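PDB 5EZ7: probable FAD-dependent oxidoreductase PA4991 from Pseudomonas aeruginosa PAO1, which binds one FAD per subunit and probably works as an oxidoreductase of the DAO family, with a physiological substrate that is still unknown. Local coordinates for residues I178-E183 against L214-L219; A199-L204 against Q336-V341; M233-T238 against D264-W269; A237-L242 against I303-A308. One frame throughout, in Å; residues are numbered along the deposited sequence.

Interaction 1: residues I178-E183 against L214-L219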
loop_
_atom_site.group_PDB
_atom_site.type_symbol
_atom_site.label_atom_id
_atom_site.label_comp_id
_atom_site.label_asym_id
_atom_site.label_seq_id
_atom_site.Cartn_x
_atom_site.Cartn_y
_atom_site.Cartn_z
ATOM N N ILE A 178 -10.341 10.536 17.910
ATOM C CA ILE A 178 -9.154 10.317 18.746
ATOM C C ILE A 178 -8.643 11.542 19.487
ATOM O O ILE A 178 -8.404 12.579 18.872
ATOM C CB ILE A 178 -8.002 9.745 17.912
ATOM C CG1 ILE A 178 -8.379 8.346 17.446
ATOM C CG2 ILE A 178 -6.731 9.680 18.748
ATOM C CD1 ILE A 178 -7.516 7.783 16.348
ATOM N N GLU A 179 -8.449 11.412 20.797
ATOM C CA GLU A 179 -7.812 12.465 21.589
ATOM C C GLU A 179 -6.546 11.942 22.271
ATOM O O GLU A 179 -6.434 10.750 22.516
ATOM C CB GLU A 179 -8.761 13.012 22.667
ATOM C CG GLU A 179 -9.998 13.734 22.145
ATOM C CD GLU A 179 -11.250 12.876 22.245
ATOM O OE1 GLU A 179 -11.839 12.820 23.353
ATOM O OE2 GLU A 179 -11.640 12.255 21.216
ATOM N N PRO A 180 -5.612 12.838 22.601
ATOM C CA PRO A 180 -4.448 12.384 23.356
ATOM C C PRO A 180 -4.770 12.077 24.828
ATOM O O PRO A 180 -5.636 12.670 25.420
ATOM C CB PRO A 180 -3.463 13.551 23.252
ATOM C CG PRO A 180 -4.288 14.764 22.920
ATOM C CD PRO A 180 -5.612 14.298 22.382
ATOM N N LEU A 181 -4.074 11.104 25.370
ATOM C CA LEU A 181 -4.186 10.741 26.761
ATOM C C LEU A 181 -2.825 11.083 27.314
ATOM O O LEU A 181 -1.836 10.449 26.944
ATOM C CB LEU A 181 -4.473 9.257 26.815
ATOM C CG LEU A 181 -4.787 8.584 28.106
ATOM C CD1 LEU A 181 -6.039 9.228 28.688
ATOM C CD2 LEU A 181 -4.988 7.099 27.812
ATOM N N ARG A 182 -2.763 12.144 28.113
ATOM C CA ARG A 182 -1.512 12.666 28.657
ATOM C C ARG A 182 -1.237 12.222 30.087
ATOM O O ARG A 182 -2.147 11.874 30.812
ATOM C CB ARG A 182 -1.554 14.187 28.675
ATOM C CG ARG A 182 -1.752 14.846 27.330
ATOM C CD ARG A 182 -0.468 14.887 26.534
ATOM N NE ARG A 182 -0.696 15.570 25.255
ATOM C CZ ARG A 182 0.100 15.504 24.186
ATOM N NH1 ARG A 182 1.225 14.773 24.201
ATOM N NH2 ARG A 182 -0.227 16.178 23.089
ATOM N N GLU A 183 0.037 12.259 30.470
ATOM C CA GLU A 183 0.477 12.234 31.869
ATOM C C GLU A 183 1.495 13.343 32.054
ATOM O O GLU A 183 2.699 13.129 31.883
ATOM C CB GLU A 183 1.089 10.892 32.247
ATOM C CG GLU A 183 0.052 9.880 32.719
ATOM C CD GLU A 183 0.572 8.450 32.745
ATOM O OE1 GLU A 183 1.809 8.262 32.847
ATOM O OE2 GLU A 183 -0.265 7.514 32.644
ATOM N N LEU A 214 -1.335 14.569 13.775
ATOM C CA LEU A 214 -0.257 15.358 14.335
ATOM C C LEU A 214 -0.783 16.666 14.911
ATOM O O LEU A 214 -0.434 17.003 16.030
ATOM C CB LEU A 214 0.878 15.579 13.338
ATOM C CG LEU A 214 1.651 14.300 13.000
ATOM C CD1 LEU A 214 2.545 14.582 11.818
ATOM C CD2 LEU A 214 2.491 13.772 14.156
ATOM N N ARG A 215 -1.677 17.353 14.199
ATOM C CA ARG A 215 -2.241 18.624 14.722
ATOM C C ARG A 215 -3.018 18.411 16.002
ATOM O O ARG A 215 -2.886 19.197 16.928
ATOM C CB ARG A 215 -3.117 19.346 13.708
ATOM C CG ARG A 215 -2.371 20.439 12.952
ATOM C CD ARG A 215 -3.138 20.897 11.717
ATOM N NE ARG A 215 -2.266 21.018 10.533
ATOM C CZ ARG A 215 -2.625 20.799 9.257
ATOM N NH1 ARG A 215 -3.859 20.382 8.907
ATOM N NH2 ARG A 215 -1.716 20.979 8.299
ATOM N N GLU A 216 -3.805 17.338 16.041
ATOM C CA GLU A 216 -4.497 16.886 17.256
ATOM C C GLU A 216 -3.591 16.697 18.506
ATOM O O GLU A 216 -4.016 16.944 19.631
ATOM C CB GLU A 216 -5.281 15.584 16.976
ATOM C CG GLU A 216 -6.755 15.786 16.673
ATOM C CD GLU A 216 -7.447 16.602 17.760
ATOM O OE1 GLU A 216 -7.759 17.790 17.471
ATOM O OE2 GLU A 216 -7.632 16.081 18.905
ATOM N N LEU A 217 -2.363 16.251 18.281
ATOM C CA LEU A 217 -1.344 16.178 19.314
ATOM C C LEU A 217 -0.555 17.491 19.509
ATOM O O LEU A 217 0.421 17.503 20.238
ATOM C CB LEU A 217 -0.381 15.054 18.964
ATOM C CG LEU A 217 -1.098 13.707 18.903
ATOM C CD1 LEU A 217 -0.426 12.737 17.961
ATOM C CD2 LEU A 217 -1.142 13.128 20.295
ATOM N N GLY A 218 -0.995 18.592 18.898
ATOM C CA GLY A 218 -0.252 19.844 18.905
ATOM C C GLY A 218 1.086 19.864 18.191
ATOM O O GLY A 218 1.923 20.667 18.523
ATOM N N LEU A 219 1.281 18.995 17.200
ATOM C CA LEU A 219 2.526 18.929 16.430
ATOM C C LEU A 219 2.358 19.323 14.972
ATOM O O LEU A 219 1.307 19.148 14.384
ATOM C CB LEU A 219 3.097 17.520 16.476
ATOM C CG LEU A 219 3.392 16.977 17.874
ATOM C CD1 LEU A 219 3.819 15.521 17.747
ATOM C CD2 LEU A 219 4.448 17.835 18.577
#

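Interaction 2: residues A199-L204 against Q336-V341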
loop_
_atom_site.group_PDB
_atom_site.type_symbol
_atom_site.label_atom_id
_atom_site.label_comp_id
_atom_site.label_asym_id
_atom_site.label_seq_id
_atom_site.Cartn_x
_atom_site.Cartn_y
_atom_site.Cartn_z
ATOM N N ALA A 199 -0.637 2.756 26.416
ATOM C CA ALA A 199 0.366 2.015 25.608
ATOM C C ALA A 199 1.746 2.585 25.734
ATOM O O ALA A 199 1.861 3.753 25.979
ATOM C CB ALA A 199 -0.016 2.017 24.143
ATOM N N GLN A 200 2.767 1.720 25.604
ATOM C CA GLN A 200 4.170 2.095 25.873
ATOM C C GLN A 200 4.580 2.999 24.762
ATOM O O GLN A 200 5.416 3.892 24.949
ATOM C CB GLN A 200 5.136 0.900 25.951
ATOM C CG GLN A 200 4.768 -0.205 26.917
ATOM C CD GLN A 200 5.923 -1.176 27.159
ATOM O OE1 GLN A 200 6.985 -0.784 27.655
ATOM N NE2 GLN A 200 5.723 -2.458 26.814
ATOM N N ARG A 201 4.016 2.744 23.578
ATOM C CA ARG A 201 4.186 3.634 22.414
ATOM C C ARG A 201 2.933 3.782 21.614
ATOM O O ARG A 201 2.072 2.942 21.703
ATOM C CB ARG A 201 5.269 3.090 21.474
ATOM C CG ARG A 201 6.657 3.115 22.077
ATOM C CD ARG A 201 7.167 4.533 22.267
ATOM N NE ARG A 201 8.571 4.573 22.665
ATOM C CZ ARG A 201 9.057 4.580 23.903
ATOM N NH1 ARG A 201 8.283 4.513 24.987
ATOM N NH2 ARG A 201 10.372 4.671 24.058
ATOM N N VAL A 202 2.893 4.831 20.792
ATOM C CA VAL A 202 1.799 5.106 19.845
ATOM C C VAL A 202 2.454 5.345 18.481
ATOM O O VAL A 202 3.367 6.197 18.348
ATOM C CB VAL A 202 0.943 6.343 20.241
ATOM C CG1 VAL A 202 -0.168 6.609 19.208
ATOM C CG2 VAL A 202 0.312 6.159 21.605
ATOM N N VAL A 203 2.015 4.572 17.488
ATOM C CA VAL A 203 2.480 4.703 16.130
ATOM C C VAL A 203 1.380 5.218 15.198
ATOM O O VAL A 203 0.284 4.616 15.099
ATOM C CB VAL A 203 2.958 3.366 15.574
ATOM C CG1 VAL A 203 3.585 3.571 14.181
ATOM C CG2 VAL A 203 3.959 2.720 16.524
ATOM N N LEU A 204 1.701 6.287 14.470
ATOM C CA LEU A 204 0.801 6.859 13.438
ATOM C C LEU A 204 1.204 6.397 12.046
ATOM O O LEU A 204 2.197 6.886 11.469
ATOM C CB LEU A 204 0.810 8.374 13.489
ATOM C CG LEU A 204 0.572 9.012 14.831
ATOM C CD1 LEU A 204 0.520 10.517 14.652
ATOM C CD2 LEU A 204 -0.715 8.508 15.432
ATOM N N GLN A 336 8.581 11.843 18.507
ATOM C CA GLN A 336 8.598 12.850 19.540
ATOM C C GLN A 336 8.092 12.134 20.826
ATOM O O GLN A 336 6.948 11.699 20.905
ATOM C CB GLN A 336 7.735 14.043 19.108
ATOM C CG GLN A 336 7.432 15.090 20.191
ATOM C CD GLN A 336 8.562 16.102 20.433
ATOM O OE1 GLN A 336 8.860 16.901 19.560
ATOM N NE2 GLN A 336 9.168 16.092 21.639
ATOM N N GLY A 337 8.971 11.969 21.807
ATOM C CA GLY A 337 8.627 11.277 23.024
ATOM C C GLY A 337 8.219 9.847 22.688
ATOM O O GLY A 337 8.940 9.144 22.002
ATOM N N ARG A 338 7.020 9.459 23.101
ATOM C CA ARG A 338 6.536 8.093 22.887
ATOM C C ARG A 338 5.737 7.924 21.581
ATOM O O ARG A 338 5.094 6.892 21.370
ATOM C CB ARG A 338 5.681 7.684 24.073
ATOM C CG ARG A 338 6.159 8.329 25.350
ATOM C CD ARG A 338 6.079 7.455 26.536
ATOM N NE ARG A 338 4.778 6.842 26.704
ATOM C CZ ARG A 338 4.499 6.028 27.709
ATOM N NH1 ARG A 338 5.452 5.782 28.619
ATOM N NH2 ARG A 338 3.294 5.453 27.808
ATOM N N LEU A 339 5.778 8.958 20.741
ATOM C CA LEU A 339 5.025 8.989 19.510
ATOM C C LEU A 339 5.961 8.662 18.381
ATOM O O LEU A 339 7.079 9.197 18.305
ATOM C CB LEU A 339 4.414 10.348 19.280
ATOM C CG LEU A 339 3.590 10.435 17.997
ATOM C CD1 LEU A 339 2.234 9.763 18.172
ATOM C CD2 LEU A 339 3.431 11.905 17.608
ATOM N N LEU A 340 5.512 7.746 17.534
ATOM C CA LEU A 340 6.249 7.343 16.348
ATOM C C LEU A 340 5.295 7.571 15.222
ATOM O O LEU A 340 4.134 7.334 15.370
ATOM C CB LEU A 340 6.654 5.874 16.421
ATOM C CG LEU A 340 7.776 5.566 17.427
ATOM C CD1 LEU A 340 7.762 4.120 17.847
ATOM C CD2 LEU A 340 9.155 5.878 16.878
ATOM N N VAL A 341 5.782 8.052 14.096
ATOM C CA VAL A 341 4.916 8.456 13.019
ATOM C C VAL A 341 5.637 8.356 11.676
ATOM O O VAL A 341 6.816 8.772 11.538
ATOM C CB VAL A 341 4.440 9.921 13.234
ATOM C CG1 VAL A 341 5.626 10.883 13.502
ATOM C CG2 VAL A 341 3.602 10.406 12.054
HETATM O O HOH W 1 2.629 5.909 24.555
#

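Interaction 3: residues M233-T238 against D264-W269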
loop_
_atom_site.group_PDB
_atom_site.type_symbol
_atom_site.label_atom_id
_atom_site.label_comp_id
_atom_site.label_asym_id
_atom_site.label_seq_id
_atom_site.Cartn_x
_atom_site.Cartn_y
_atom_site.Cartn_z
ATOM N N MET A 233 -8.982 3.291 -15.429
ATOM C CA MET A 233 -9.383 1.872 -15.386
ATOM C C MET A 233 -10.157 1.560 -16.683
ATOM O O MET A 233 -11.059 2.327 -17.059
ATOM C CB MET A 233 -10.284 1.580 -14.181
ATOM C CG MET A 233 -9.629 1.686 -12.812
ATOM S SD MET A 233 -10.759 1.546 -11.389
ATOM C CE MET A 233 -11.589 3.102 -11.438
ATOM N N VAL A 234 -9.805 0.451 -17.350
ATOM C CA VAL A 234 -10.581 -0.078 -18.482
ATOM C C VAL A 234 -11.106 -1.459 -18.125
ATOM O O VAL A 234 -10.333 -2.323 -17.714
ATOM C CB VAL A 234 -9.736 -0.301 -19.749
ATOM C CG1 VAL A 234 -10.632 -0.365 -20.973
ATOM C CG2 VAL A 234 -8.712 0.770 -19.892
ATOM N N LYS A 235 -12.401 -1.668 -18.336
ATOM C CA LYS A 235 -13.030 -2.955 -18.100
ATOM C C LYS A 235 -13.630 -3.581 -19.394
ATOM O O LYS A 235 -14.418 -2.978 -20.069
ATOM C CB LYS A 235 -14.117 -2.785 -17.044
ATOM C CG LYS A 235 -14.811 -4.106 -16.723
ATOM C CD LYS A 235 -15.632 -4.062 -15.427
ATOM C CE LYS A 235 -16.328 -5.422 -15.283
ATOM N NZ LYS A 235 -17.336 -5.489 -14.205
ATOM N N ALA A 236 -13.256 -4.804 -19.701
ATOM C CA ALA A 236 -13.770 -5.499 -20.851
ATOM C C ALA A 236 -13.578 -6.991 -20.713
ATOM O O ALA A 236 -12.752 -7.464 -19.973
ATOM C CB ALA A 236 -13.052 -5.001 -22.083
ATOM N N ALA A 237 -14.369 -7.728 -21.436
ATOM C CA ALA A 237 -14.210 -9.158 -21.596
ATOM C C ALA A 237 -12.952 -9.556 -22.391
ATOM O O ALA A 237 -12.456 -10.667 -22.245
ATOM C CB ALA A 237 -15.453 -9.702 -22.346
ATOM N N THR A 238 -12.484 -8.683 -23.274
ATOM C CA THR A 238 -11.439 -9.035 -24.260
ATOM C C THR A 238 -10.004 -8.857 -23.726
ATOM O O THR A 238 -9.031 -9.174 -24.415
ATOM C CB THR A 238 -11.595 -8.189 -25.577
ATOM O OG1 THR A 238 -11.561 -6.787 -25.254
ATOM C CG2 THR A 238 -12.893 -8.500 -26.281
ATOM N N ASP A 264 -17.493 -10.712 -11.676
ATOM C CA ASP A 264 -18.317 -11.166 -12.805
ATOM C C ASP A 264 -17.543 -11.812 -13.980
ATOM O O ASP A 264 -18.128 -12.008 -15.044
ATOM C CB ASP A 264 -19.124 -9.992 -13.352
ATOM C CG ASP A 264 -18.235 -8.898 -13.968
ATOM O OD1 ASP A 264 -17.068 -9.146 -14.387
ATOM O OD2 ASP A 264 -18.694 -7.750 -14.010
ATOM N N GLY A 265 -16.246 -12.100 -13.821
ATOM C CA GLY A 265 -15.482 -12.832 -14.851
ATOM C C GLY A 265 -14.844 -11.994 -15.974
ATOM O O GLY A 265 -14.240 -12.536 -16.883
ATOM N N GLN A 266 -14.965 -10.675 -15.894
ATOM C CA GLN A 266 -14.210 -9.783 -16.735
ATOM C C GLN A 266 -12.925 -9.422 -15.998
ATOM O O GLN A 266 -12.651 -9.980 -14.923
ATOM C CB GLN A 266 -15.061 -8.559 -17.073
ATOM C CG GLN A 266 -16.250 -8.922 -17.939
ATOM C CD GLN A 266 -16.989 -7.732 -18.543
ATOM O OE1 GLN A 266 -16.567 -6.567 -18.462
ATOM N NE2 GLN A 266 -18.096 -8.038 -19.195
ATOM N N SER A 267 -12.130 -8.541 -16.617
ATOM C CA SER A 267 -10.890 -8.018 -16.069
ATOM C C SER A 267 -10.890 -6.553 -16.174
ATOM O O SER A 267 -11.645 -5.978 -16.946
ATOM C CB SER A 267 -9.689 -8.465 -16.867
ATOM O OG SER A 267 -9.726 -9.840 -17.021
ATOM N N VAL A 268 -9.975 -5.954 -15.435
ATOM C CA VAL A 268 -9.763 -4.534 -15.520
ATOM C C VAL A 268 -8.269 -4.301 -15.671
ATOM O O VAL A 268 -7.468 -4.896 -14.948
ATOM C CB VAL A 268 -10.285 -3.789 -14.263
ATOM C CG1 VAL A 268 -9.999 -2.301 -14.339
ATOM C CG2 VAL A 268 -11.788 -4.020 -14.091
ATOM N N TRP A 269 -7.922 -3.450 -16.627
ATOM C CA TRP A 269 -6.570 -2.935 -16.774
ATOM C C TRP A 269 -6.516 -1.612 -16.046
ATOM O O TRP A 269 -7.254 -0.693 -16.378
ATOM C CB TRP A 269 -6.213 -2.657 -18.251
ATOM C CG TRP A 269 -5.752 -3.816 -19.055
ATOM C CD1 TRP A 269 -5.337 -5.032 -18.597
ATOM C CD2 TRP A 269 -5.596 -3.847 -20.481
ATOM N NE1 TRP A 269 -4.949 -5.824 -19.648
ATOM C CE2 TRP A 269 -5.099 -5.118 -20.818
ATOM C CE3 TRP A 269 -5.839 -2.917 -21.514
ATOM C CZ2 TRP A 269 -4.836 -5.495 -22.157
ATOM C CZ3 TRP A 269 -5.581 -3.291 -22.843
ATOM C CH2 TRP A 269 -5.082 -4.565 -23.143
#

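Interaction 4: residues A237-L242 against I303-A308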
loop_
_atom_site.group_PDB
_atom_site.type_symbol
_atom_site.label_atom_id
_atom_site.label_comp_id
_atom_site.label_asym_id
_atom_site.label_seq_id
_atom_site.Cartn_x
_atom_site.Cartn_y
_atom_site.Cartn_z
ATOM N N ALA A 237 -14.369 -7.728 -21.436
ATOM C CA ALA A 237 -14.210 -9.158 -21.596
ATOM C C ALA A 237 -12.952 -9.556 -22.391
ATOM O O ALA A 237 -12.456 -10.667 -22.245
ATOM C CB ALA A 237 -15.453 -9.702 -22.346
ATOM N N THR A 238 -12.484 -8.683 -23.274
ATOM C CA THR A 238 -11.439 -9.035 -24.260
ATOM C C THR A 238 -10.004 -8.857 -23.726
ATOM O O THR A 238 -9.031 -9.174 -24.415
ATOM C CB THR A 238 -11.595 -8.189 -25.577
ATOM O OG1 THR A 238 -11.561 -6.787 -25.254
ATOM C CG2 THR A 238 -12.893 -8.500 -26.281
ATOM N N LEU A 239 -9.864 -8.341 -22.517
ATOM C CA LEU A 239 -8.544 -8.041 -22.006
ATOM C C LEU A 239 -7.772 -9.340 -21.732
ATOM O O LEU A 239 -8.366 -10.360 -21.489
ATOM C CB LEU A 239 -8.600 -7.171 -20.762
ATOM C CG LEU A 239 -9.441 -5.921 -20.902
ATOM C CD1 LEU A 239 -9.391 -5.176 -19.567
ATOM C CD2 LEU A 239 -9.010 -5.027 -22.047
ATOM N N LYS A 240 -6.458 -9.290 -21.904
ATOM C CA LYS A 240 -5.578 -10.391 -21.599
ATOM C C LYS A 240 -4.624 -9.892 -20.511
ATOM O O LYS A 240 -4.283 -8.693 -20.475
ATOM C CB LYS A 240 -4.831 -10.851 -22.842
ATOM C CG LYS A 240 -5.769 -11.340 -23.939
ATOM C CD LYS A 240 -5.073 -12.280 -24.915
ATOM C CE LYS A 240 -5.972 -12.771 -26.050
ATOM N NZ LYS A 240 -5.986 -11.830 -27.225
ATOM N N PRO A 241 -4.224 -10.801 -19.602
ATOM C CA PRO A 241 -3.377 -10.371 -18.482
ATOM C C PRO A 241 -2.034 -9.711 -18.936
ATOM O O PRO A 241 -1.391 -10.151 -19.898
ATOM C CB PRO A 241 -3.128 -11.640 -17.682
ATOM C CG PRO A 241 -4.014 -12.689 -18.253
ATOM C CD PRO A 241 -4.533 -12.248 -19.581
ATOM N N LEU A 242 -1.672 -8.660 -18.214
ATOM C CA LEU A 242 -0.537 -7.861 -18.457
ATOM C C LEU A 242 -0.126 -7.098 -17.181
ATOM O O LEU A 242 -0.983 -6.454 -16.480
ATOM C CB LEU A 242 -0.902 -6.852 -19.508
ATOM C CG LEU A 242 0.166 -5.852 -19.919
ATOM C CD1 LEU A 242 1.480 -6.538 -20.361
ATOM C CD2 LEU A 242 -0.458 -5.020 -21.009
ATOM N N ILE A 303 -5.955 -5.818 -29.068
ATOM C CA ILE A 303 -7.037 -5.939 -28.081
ATOM C C ILE A 303 -8.170 -4.924 -28.347
ATOM O O ILE A 303 -8.004 -3.728 -28.096
ATOM C CB ILE A 303 -6.485 -5.703 -26.641
ATOM C CG1 ILE A 303 -5.325 -6.658 -26.293
ATOM C CG2 ILE A 303 -7.582 -5.896 -25.586
ATOM C CD1 ILE A 303 -5.660 -8.136 -26.279
ATOM N N ASP A 304 -9.315 -5.422 -28.851
ATOM C CA ASP A 304 -10.510 -4.585 -29.164
ATOM C C ASP A 304 -11.156 -4.024 -27.881
ATOM O O ASP A 304 -11.738 -4.766 -27.095
ATOM C CB ASP A 304 -11.564 -5.374 -29.966
ATOM C CG ASP A 304 -12.664 -4.468 -30.619
ATOM O OD1 ASP A 304 -12.786 -3.254 -30.316
ATOM O OD2 ASP A 304 -13.428 -4.987 -31.468
ATOM N N LEU A 305 -11.050 -2.713 -27.722
ATOM C CA LEU A 305 -11.626 -1.998 -26.604
ATOM C C LEU A 305 -12.979 -1.328 -26.930
ATOM O O LEU A 305 -13.537 -0.632 -26.088
ATOM C CB LEU A 305 -10.602 -0.967 -26.075
ATOM C CG LEU A 305 -9.280 -1.608 -25.557
ATOM C CD1 LEU A 305 -8.277 -0.541 -25.142
ATOM C CD2 LEU A 305 -9.478 -2.598 -24.397
ATOM N N GLY A 306 -13.534 -1.565 -28.112
ATOM C CA GLY A 306 -14.841 -0.985 -28.469
ATOM C C GLY A 306 -16.001 -1.229 -27.490
ATOM O O GLY A 306 -16.935 -0.427 -27.396
ATOM N N GLN A 307 -15.956 -2.329 -26.761
ATOM C CA GLN A 307 -17.016 -2.654 -25.828
ATOM C C GLN A 307 -16.642 -2.385 -24.372
ATOM O O GLN A 307 -17.376 -2.758 -23.474
ATOM C CB GLN A 307 -17.369 -4.121 -26.027
ATOM C CG GLN A 307 -17.789 -4.369 -27.461
ATOM C CD GLN A 307 -19.231 -4.738 -27.521
ATOM O OE1 GLN A 307 -20.114 -3.917 -27.218
ATOM N NE2 GLN A 307 -19.495 -6.006 -27.852
ATOM N N ALA A 308 -15.522 -1.706 -24.157
ATOM C CA ALA A 308 -14.956 -1.547 -22.852
ATOM C C ALA A 308 -15.686 -0.473 -22.087
ATOM O O ALA A 308 -16.218 0.466 -22.668
ATOM C CB ALA A 308 -13.499 -1.200 -22.953
#

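Interaction 1: residues I178-E183 against L214-L219
Pro-180 and Leu-217 form the close-packed part of this contact. CB of Pro-180 lies 3.8 Å from CD2 of Leu-217. The CG of Leu-217 stands beside its own backbone N (chi1 -61°), and the CD2 branch is the one that reaches Pro-180. Leu-187 of strand 186-192 touches both residues, and Leu-339 packs on Leu-217 as well. CG of the proline ring lies 4.0 Å from the carbonyl O of Glu-216.

The outer side is looser. Arg-182 is exposed and its chain bends at chi2. Its NH2 makes a weak, bent hydrogen bond of 3.2 Å to Leu-217 O, which sits at the guanidinium edge near its plane. Glu-216 OE2 stands 3.6 Å from Ile-178 O; both are acceptors, so this is only proximity.

The helix closes in a Schellman motif. Gly-218 has positive phi, and Leu-219 N bonds to Leu-214 O at 2.9 Å. At the start of the strand Ile-178 touches FAD. The contact thus joins the edge strand of a four-stranded sheet to a helix end by apolar packing, and the charged group adds one weak bond to the carbonyl of Leu-217, just past the helix end.

Interaction 2: residues A199-L204 against Q336-V341
Val-202 O accepts the backbone N-H of Leu-340 at 2.8 Å and also receives a CA-H...O contact from Leu-339. This bond belongs to a parallel strand pair in the six-stranded mixed sheet of the Rossmann-type FAD-binding domain. Strand 201-204 lies between strands 10-13 and 339-343. Two more backbone bonds complete the pairing: Leu-204 N to Leu-340 O at 2.8 Å, and Val-202 N to Arg-338 O at 3.1 Å. The strand axes diverge by only 20°.

Val-202, Leu-204, Leu-339 and Val-341 share one face. CD1 of Leu-339 reaches CG of Leu-204 at 3.8 Å, and CG2 of Val-341 lies 3.7 Å from CB of Leu-204. The CG1 of Val-341 takes the position between backbone N and carbonyl carbon (chi1 51°), and CG2 is then the branch that meets Leu-204. Helix 210-216 packs on this face through Leu-214. Val-203 and Leu-340 lie on the other face.

At the start of the strands two arginines cross at about a right angle. Arg-201 lays its CD against Arg-338 O, while its NH1 bonds to Gln-200 O. Their like charges have separate partners: Asp-364 for Arg-201 and Glu-186 for Arg-338. Gln-200 O lies over one face of the Arg-338 guanidinium, offset toward the rim. Arg-338 NE also has Leu-187 O as an acceptor. A water donates to Ala-199 O at 2.7 Å and accepts from the same Arg-338 NE at 3.2 Å.

Interaction 3: residues M233-T238 against D264-W269
Strands 233-236 and 267-269 run antiparallel, with 151° between their directions and Val-234 facing Trp-269 as a hydrogen-bonded pair. Val-234 N bonds to Trp-269 O at 3.0 Å, and Trp-269 N returns to Val-234 O at 2.9 Å. Further along, Ala-236 N reaches Ser-267 O at 3.4 Å, a weak bond.

Lys-235 and Val-268 form the non-hydrogen-bonded pair between the Val-234/Trp-269 and Ala-236/Ser-267 pairs. The CG of Lys-235 is anti to the backbone N (chi1 -179°), and the rest of the chain is extended. Its methylenes run past CG2 of Val-268, and its tip meets the tip of Asp-264. NZ makes a salt bridge of 2.6 Å to Asp-264 OD2, on the syn side and close to the carboxylate plane. Gln-266 crosses the lysine at about a right angle, with OE1 3.4 Å from CE.

The pair belongs to the large mixed sheet of the chain, in which strand 224-236 lies between strands 267-272 and 309-320. Asp-264 closes the turn before strand 267-272 as an Asx turn: its OD1 accepts Gln-266 N at 3.0 Å. Thr-262 OG1 also bonds to this oxygen. CB of Met-233 packs on CG1 of Val-268 at 3.9 Å, and Trp-387 touches both residues. Val-234 and Trp-269 point to the face opposite Lys-235, where the indole NE1 bonds to Lys-240 O.

Interaction 4: residues A237-L242 against I303-A308
Thr-238 holds OG1 between its backbone N and carbonyl carbon (chi1 57°), which directs the hydroxyl at Asp-304 O. The hydroxyl donates a hydrogen bond of 2.7 Å, tilted 30° from the carbonyl plane. Ile-303 has CG2 anti to its backbone N, and this methyl meets both Thr-238 O and Leu-239.

The apolar part centres on Leu-239. Its CD2 lies 3.4 Å from CD2 of Leu-305 and 3.9 Å from CG2 of Ile-303. Leu-239 crosses both side chains at about a right angle. Trp-269 of strand 267-272 also touches Leu-239 and Ile-303. Lys-240 is exposed, and its chain passes obliquely over CD1 of Ile-303, with NZ 3.8 Å and CG 4.0 Å from that methyl.

Asp-304 shapes its own loop. Its OD1 accepts Gly-306 N at 2.9 Å in an Asx turn, from above the carboxylate plane. A type I turn from Leu-305 to Ala-308 overlaps it and leads into strand 309-320. The contact joins the loop after strand 224-236 to the loop after helix 285-299. The directional hydroxyl-to-carbonyl bond sets where the loops meet at the exposed Thr-238, while the non-directional methyl contacts of Leu-239 with Ile-303 and Leu-305 fill the inner side.

The four contacts form two groups on opposite sides of the chain's centre. Interactions 1 and 2 have centres 11 Å apart and touch through Leu-214, Leu-217 and Leu-219, which pack on Leu-204 and Leu-339. Helix 210-216 follows strand 201-204 in the chain, and the segments of these two contacts alternate. Interactions 3 and 4 have centres 7 Å apart and share Ala-237 and Thr-238. Both are nested in the loop that interaction 2 closes, and both come after interaction 1. Centres of interactions 2 and 3 are 43 Å apart. Between the two strands of interaction 2 the chain adds further strands to the eight-stranded sheet, then returns to the six-stranded sheet at strands 332-336 and 339-343.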